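Putative peptide ABC-transport system periplasmic peptide-binding protein (PDB 4OEV) binds a nickel(II) ion outside the cytoplasm and probably delivers it to an ABC-type importer for uptake into the cell. Local coordinates at residues L256-A261 / D309-A314; G414-K419 / Y449-F454. All coordinates share one frame; numbering follows the deposited sequence.

Interaction 1: residues L256-A261 / D309-A314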
loop_
_atom_site.group_PDB
_atom_site.type_symbol
_atom_site.label_atom_id
_atom_site.label_comp_id
_atom_site.label_asym_id
_atom_site.label_seq_id
_atom_site.Cartn_x
_atom_site.Cartn_y
_atom_site.Cartn_z
ATOM N N LEU A 256 18.730 9.751 18.003
ATOM C CA LEU A 256 17.908 8.680 18.593
ATOM C C LEU A 256 17.066 9.185 19.779
ATOM O O LEU A 256 15.852 8.928 19.875
ATOM C CB LEU A 256 18.808 7.547 19.048
ATOM C CG LEU A 256 18.069 6.471 19.843
ATOM C CD1 LEU A 256 17.007 5.796 18.950
ATOM C CD2 LEU A 256 19.072 5.456 20.344
ATOM N N LYS A 257 17.695 9.919 20.680
ATOM C CA LYS A 257 16.963 10.428 21.853
ATOM C C LYS A 257 15.834 11.360 21.450
ATOM O O LYS A 257 14.798 11.396 22.100
ATOM C CB LYS A 257 17.910 11.159 22.810
ATOM C CG LYS A 257 18.866 10.212 23.577
ATOM C CD LYS A 257 19.974 11.027 24.330
ATOM C CE LYS A 257 20.994 10.118 25.041
ATOM N NZ LYS A 257 22.172 10.867 25.626
ATOM N N VAL A 258 16.051 12.153 20.406
ATOM C CA VAL A 258 15.008 13.080 19.936
ATOM C C VAL A 258 13.804 12.297 19.369
ATOM O O VAL A 258 12.651 12.558 19.695
ATOM C CB VAL A 258 15.577 14.013 18.859
ATOM C CG1 VAL A 258 14.436 14.764 18.095
ATOM C CG2 VAL A 258 16.616 14.973 19.488
ATOM N N ARG A 259 14.075 11.283 18.555
ATOM C CA ARG A 259 13.007 10.503 17.976
ATOM C C ARG A 259 12.260 9.722 19.065
ATOM O O ARG A 259 11.030 9.620 19.026
ATOM C CB ARG A 259 13.567 9.543 16.907
ATOM C CG ARG A 259 13.862 10.218 15.609
ATOM C CD ARG A 259 14.415 9.240 14.628
ATOM N NE ARG A 259 15.849 8.966 14.834
ATOM C CZ ARG A 259 16.357 7.769 15.116
ATOM N NH1 ARG A 259 17.677 7.667 15.241
ATOM N NH2 ARG A 259 15.575 6.668 15.269
ATOM N N GLN A 260 12.979 9.211 20.065
ATOM C CA GLN A 260 12.284 8.536 21.151
ATOM C C GLN A 260 11.432 9.545 21.952
ATOM O O GLN A 260 10.307 9.276 22.367
ATOM C CB GLN A 260 13.287 7.862 22.076
ATOM C CG GLN A 260 14.147 6.806 21.401
ATOM C CD GLN A 260 15.217 6.260 22.347
ATOM O OE1 GLN A 260 15.892 7.024 23.045
ATOM N NE2 GLN A 260 15.387 4.943 22.358
ATOM N N ALA A 261 11.992 10.714 22.171
ATOM C CA ALA A 261 11.267 11.732 22.937
ATOM C C ALA A 261 9.952 12.105 22.232
ATOM O O ALA A 261 8.900 12.218 22.883
ATOM C CB ALA A 261 12.142 12.929 23.152
ATOM N N ASP A 309 12.914 14.503 29.791
ATOM C CA ASP A 309 14.148 13.949 30.336
ATOM C C ASP A 309 15.102 13.506 29.204
ATOM O O ASP A 309 16.329 13.682 29.298
ATOM C CB ASP A 309 13.840 12.760 31.257
ATOM C CG ASP A 309 13.174 13.175 32.547
ATOM O OD1 ASP A 309 13.041 14.395 32.790
ATOM O OD2 ASP A 309 12.758 12.274 33.312
ATOM N N LEU A 310 14.533 12.963 28.130
ATOM C CA LEU A 310 15.327 12.513 27.007
ATOM C C LEU A 310 15.945 13.681 26.267
ATOM O O LEU A 310 17.103 13.596 25.821
ATOM C CB LEU A 310 14.489 11.689 26.015
ATOM C CG LEU A 310 14.292 10.206 26.350
ATOM C CD1 LEU A 310 13.159 9.622 25.499
ATOM C CD2 LEU A 310 15.578 9.459 26.096
ATOM N N LEU A 311 15.174 14.745 26.070
ATOM C CA LEU A 311 15.723 15.905 25.355
ATOM C C LEU A 311 16.833 16.594 26.226
ATOM O O LEU A 311 17.847 17.050 25.693
ATOM C CB LEU A 311 14.623 16.911 24.986
ATOM C CG LEU A 311 13.614 16.430 23.928
ATOM C CD1 LEU A 311 12.629 17.536 23.625
ATOM C CD2 LEU A 311 14.330 16.023 22.618
ATOM N N VAL A 312 16.653 16.655 27.542
ATOM C CA VAL A 312 17.739 17.180 28.409
ATOM C C VAL A 312 18.982 16.308 28.186
ATOM O O VAL A 312 20.058 16.831 27.815
ATOM C CB VAL A 312 17.329 17.183 29.875
ATOM C CG1 VAL A 312 18.515 17.500 30.831
ATOM C CG2 VAL A 312 16.241 18.222 30.075
ATOM N N SER A 313 18.779 14.988 28.246
ATOM C CA SER A 313 19.855 14.041 28.062
ATOM C C SER A 313 20.551 14.198 26.719
ATOM O O SER A 313 21.742 13.918 26.619
ATOM C CB SER A 313 19.334 12.620 28.209
ATOM O OG SER A 313 20.349 11.667 27.971
ATOM N N ALA A 314 19.831 14.650 25.696
ATOM C CA ALA A 314 20.423 14.822 24.375
ATOM C C ALA A 314 21.126 16.153 24.262
ATOM O O ALA A 314 21.664 16.491 23.213
ATOM C CB ALA A 314 19.355 14.657 23.240
#
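Two antiparallel helices packed through small and branched aliphatic side chains make up this contact, in the type 2 periplasmic binding-protein fold of the solute-binding protein 5 family. The short axes of 256-261 and 309-313 run at 167° to each other and approach to 8.6 Å, close enough for CB atoms to meet.

The apolar part centres on Ala261, whose CB lies 3.9 Å from CB of Leu310 and also touches CD2 of Leu311. Because the methyl is so short, Leu310 can come right up to the opposing helix: its CD1 reaches the backbone, 3.7 Å from Ala261 N, an N-H already used in the helical bond to Lys257 O. The same CD1 packs on CB of Gln260, and the two side chains cross at about a right angle, with Gln260 OE1 coming near Leu310 CD2. On another flank, Leu311 CD2 meets Val258 CG2 obliquely at 4.0 Å. Val258 and Leu311 both continue onto Leu331 of strand 329-338, so this flank joins the helix pair to the sheet beneath and is buried.

Polar bonding is confined to the more exposed margin. Lys257 starts with CG beside its own backbone N (chi1 -72°) and then runs fully extended, laying its methylenes across the C-terminal end of helix 304-313. Lys257 CB and CD each pack on Ala314 CB, both at 3.8 Å. The ammonium group then grips Ser313 twice, through the hydroxyl and the carbonyl, at a helix end where a positive charge would be expected to be favoured. Lys257 NZ lies 3.2 Å from Ser313 O, above the carbonyl plane and not along a lone pair, whereas Ser313 OG, anti to its backbone N, receives the same NZ at 3.1 Å.

Interaction 2: residues G414-K419 / Y449-F454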
loop_
_atom_site.group_PDB
_atom_site.type_symbol
_atom_site.label_atom_id
_atom_site.label_comp_id
_atom_site.label_asym_id
_atom_site.label_seq_id
_atom_site.Cartn_x
_atom_site.Cartn_y
_atom_site.Cartn_z
ATOM N N GLY A 414 12.266 8.217 4.344
ATOM C CA GLY A 414 12.921 8.885 5.467
ATOM C C GLY A 414 14.411 8.617 5.521
ATOM O O GLY A 414 15.107 9.187 6.362
ATOM N N HIS A 415 14.917 7.789 4.602
ATOM C CA HIS A 415 16.359 7.520 4.534
ATOM C C HIS A 415 16.816 6.829 5.778
ATOM O O HIS A 415 17.846 7.167 6.382
ATOM C CB HIS A 415 17.131 8.810 4.299
ATOM C CG HIS A 415 16.493 9.642 3.230
ATOM N ND1 HIS A 415 16.397 9.212 1.915
ATOM C CD2 HIS A 415 15.839 10.826 3.295
ATOM C CE1 HIS A 415 15.720 10.112 1.219
ATOM N NE2 HIS A 415 15.372 11.103 2.039
ATOM N N TYR A 416 16.022 5.860 6.169
ATOM C CA TYR A 416 16.282 5.095 7.407
ATOM C C TYR A 416 17.301 3.997 7.152
ATOM O O TYR A 416 17.098 3.234 6.233
ATOM C CB TYR A 416 14.988 4.477 7.869
ATOM C CG TYR A 416 15.069 3.610 9.119
ATOM C CD1 TYR A 416 15.374 4.170 10.366
ATOM C CD2 TYR A 416 14.768 2.270 9.065
ATOM C CE1 TYR A 416 15.411 3.375 11.522
ATOM C CE2 TYR A 416 14.781 1.476 10.197
ATOM C CZ TYR A 416 15.104 2.030 11.433
ATOM O OH TYR A 416 15.105 1.167 12.561
ATOM N N HIS A 417 18.382 3.916 7.931
ATOM C CA HIS A 417 19.401 2.841 7.745
ATOM C C HIS A 417 19.655 2.161 9.073
ATOM O O HIS A 417 20.257 2.763 9.969
ATOM C CB HIS A 417 20.701 3.426 7.202
ATOM C CG HIS A 417 20.582 3.980 5.817
ATOM N ND1 HIS A 417 21.327 3.498 4.751
ATOM C CD2 HIS A 417 19.806 4.968 5.318
ATOM C CE1 HIS A 417 21.009 4.174 3.661
ATOM N NE2 HIS A 417 20.080 5.068 3.977
ATOM N N ASP A 418 19.190 0.933 9.247
ATOM C CA ASP A 418 19.424 0.173 10.499
ATOM C C ASP A 418 19.897 -1.219 10.187
ATOM O O ASP A 418 19.227 -1.944 9.420
ATOM C CB ASP A 418 18.162 0.072 11.335
ATOM C CG ASP A 418 18.392 -0.581 12.671
ATOM O OD1 ASP A 418 18.252 -1.824 12.816
ATOM O OD2 ASP A 418 18.738 0.166 13.621
ATOM N N LYS A 419 21.052 -1.602 10.737
ATOM C CA LYS A 419 21.599 -2.909 10.422
ATOM C C LYS A 419 20.729 -4.074 10.917
ATOM O O LYS A 419 20.572 -5.078 10.189
ATOM C CB LYS A 419 23.009 -3.088 11.001
ATOM C CG LYS A 419 24.109 -2.375 10.277
ATOM C CD LYS A 419 25.451 -2.842 10.908
ATOM C CE LYS A 419 26.637 -1.953 10.457
ATOM N NZ LYS A 419 27.788 -2.282 11.371
ATOM N N TYR A 449 11.646 -0.823 17.393
ATOM C CA TYR A 449 11.406 -0.163 18.672
ATOM C C TYR A 449 12.694 0.524 19.138
ATOM O O TYR A 449 12.640 1.629 19.685
ATOM C CB TYR A 449 10.905 -1.139 19.772
ATOM C CG TYR A 449 10.975 -0.474 21.145
ATOM C CD1 TYR A 449 9.967 0.393 21.587
ATOM C CD2 TYR A 449 12.092 -0.640 21.973
ATOM C CE1 TYR A 449 10.060 1.041 22.795
ATOM C CE2 TYR A 449 12.182 0.012 23.197
ATOM C CZ TYR A 449 11.165 0.850 23.599
ATOM O OH TYR A 449 11.240 1.506 24.817
ATOM N N GLU A 450 13.837 -0.149 18.989
ATOM C CA GLU A 450 15.108 0.371 19.515
ATOM C C GLU A 450 15.614 1.570 18.712
ATOM O O GLU A 450 16.362 2.418 19.208
ATOM C CB GLU A 450 16.206 -0.726 19.542
ATOM C CG GLU A 450 15.901 -1.944 20.460
ATOM C CD GLU A 450 15.725 -1.599 21.948
ATOM O OE1 GLU A 450 16.214 -0.534 22.414
ATOM O OE2 GLU A 450 15.102 -2.408 22.674
ATOM N N ASN A 451 15.242 1.605 17.446
ATOM C CA ASN A 451 15.672 2.659 16.566
ATOM C C ASN A 451 14.504 3.038 15.665
ATOM O O ASN A 451 14.450 2.657 14.486
ATOM C CB ASN A 451 16.894 2.215 15.768
ATOM C CG ASN A 451 17.449 3.324 14.901
ATOM O OD1 ASN A 451 17.176 4.520 15.118
ATOM N ND2 ASN A 451 18.240 2.949 13.937
ATOM N N PRO A 452 13.557 3.800 16.222
ATOM C CA PRO A 452 12.267 4.055 15.557
ATOM C C PRO A 452 12.406 4.983 14.331
ATOM O O PRO A 452 12.928 6.081 14.409
ATOM C CB PRO A 452 11.417 4.690 16.670
ATOM C CG PRO A 452 12.458 5.303 17.647
ATOM C CD PRO A 452 13.652 4.380 17.571
ATOM N N PRO A 453 11.970 4.497 13.168
ATOM C CA PRO A 453 11.984 5.345 11.975
ATOM C C PRO A 453 10.801 6.329 11.987
ATOM O O PRO A 453 10.793 7.310 11.217
ATOM C CB PRO A 453 11.810 4.333 10.849
ATOM C CG PRO A 453 10.993 3.256 11.473
ATOM C CD PRO A 453 11.548 3.113 12.856
ATOM N N PHE A 454 9.776 5.979 12.765
ATOM C CA PHE A 454 8.472 6.675 12.727
ATOM C C PHE A 454 7.994 7.079 14.122
ATOM O O PHE A 454 8.517 6.615 15.154
ATOM C CB PHE A 454 7.324 5.819 12.133
ATOM C CG PHE A 454 7.471 5.368 10.664
ATOM C CD1 PHE A 454 8.427 5.885 9.759
ATOM C CD2 PHE A 454 6.533 4.452 10.164
ATOM C CE1 PHE A 454 8.509 5.392 8.435
ATOM C CE2 PHE A 454 6.603 3.964 8.839
ATOM C CZ PHE A 454 7.574 4.451 7.973
HETATM O O HOH W 1 19.880 4.941 12.275
#
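The turn that leads out of helix 434-450 toward strand 454-467 is held here by the loop just before helix 419-429. Asn451, the first residue to leave helical geometry, faces that loop with both its carbonyl and its side chain. Tyr416, with CG anti to the backbone N (chi1 178°), extends its ring across the turn, and OH donates a short 2.5 Å bond to Asn451 O, which it meets in the carbonyl plane. Pro453 covers one ring face: its CB stands 3.6 Å from the Tyr416 ring centroid, almost on the normal, a CH-pi contact. Helix capping is tied into the same contact, because Asp418 is the N-cap of helix 419-429 and divides its carboxylate. OD1 caps Val421 N, while Asp418 OD2 accepts Asn451 ND2 at 2.8 Å through its anti lone pair, along a nearly straight bond (177°). These two bonds fix the carboxylate's rotation. The Asn451 amide is gripped at both ends, OD1 receiving Arg259 NH2 from helix 256-265. A water accepts from Asn451 ND2 at 3.1 Å and donates to the backbone O of His417; the imidazole of that residue bonds Asp403 through NE2.

In the fold
Arg259 joins the two contacts: it takes no part in the helix packing of interaction 1, but from the other side of helix 256-265 its NH2 serves the Asn451 amide of interaction 2 and also bonds Pro452 O. Leu256 CD1 adds packing against Glu450 O and Pro452. Helix 256-265 thus stands between helix 304-313 and the turn after helix 434-450. Interaction 1 is only partly buried; its centre is about 31 Å from the centre of the chain, that of interaction 2 about 19 Å. The outer contact is mostly aliphatic with a lysine at its margin; the deeper one combines directional bonds among a phenol, a carbonyl, an amide and a carboxylate with a proline packed on an aromatic face. Neither touches the nickel site.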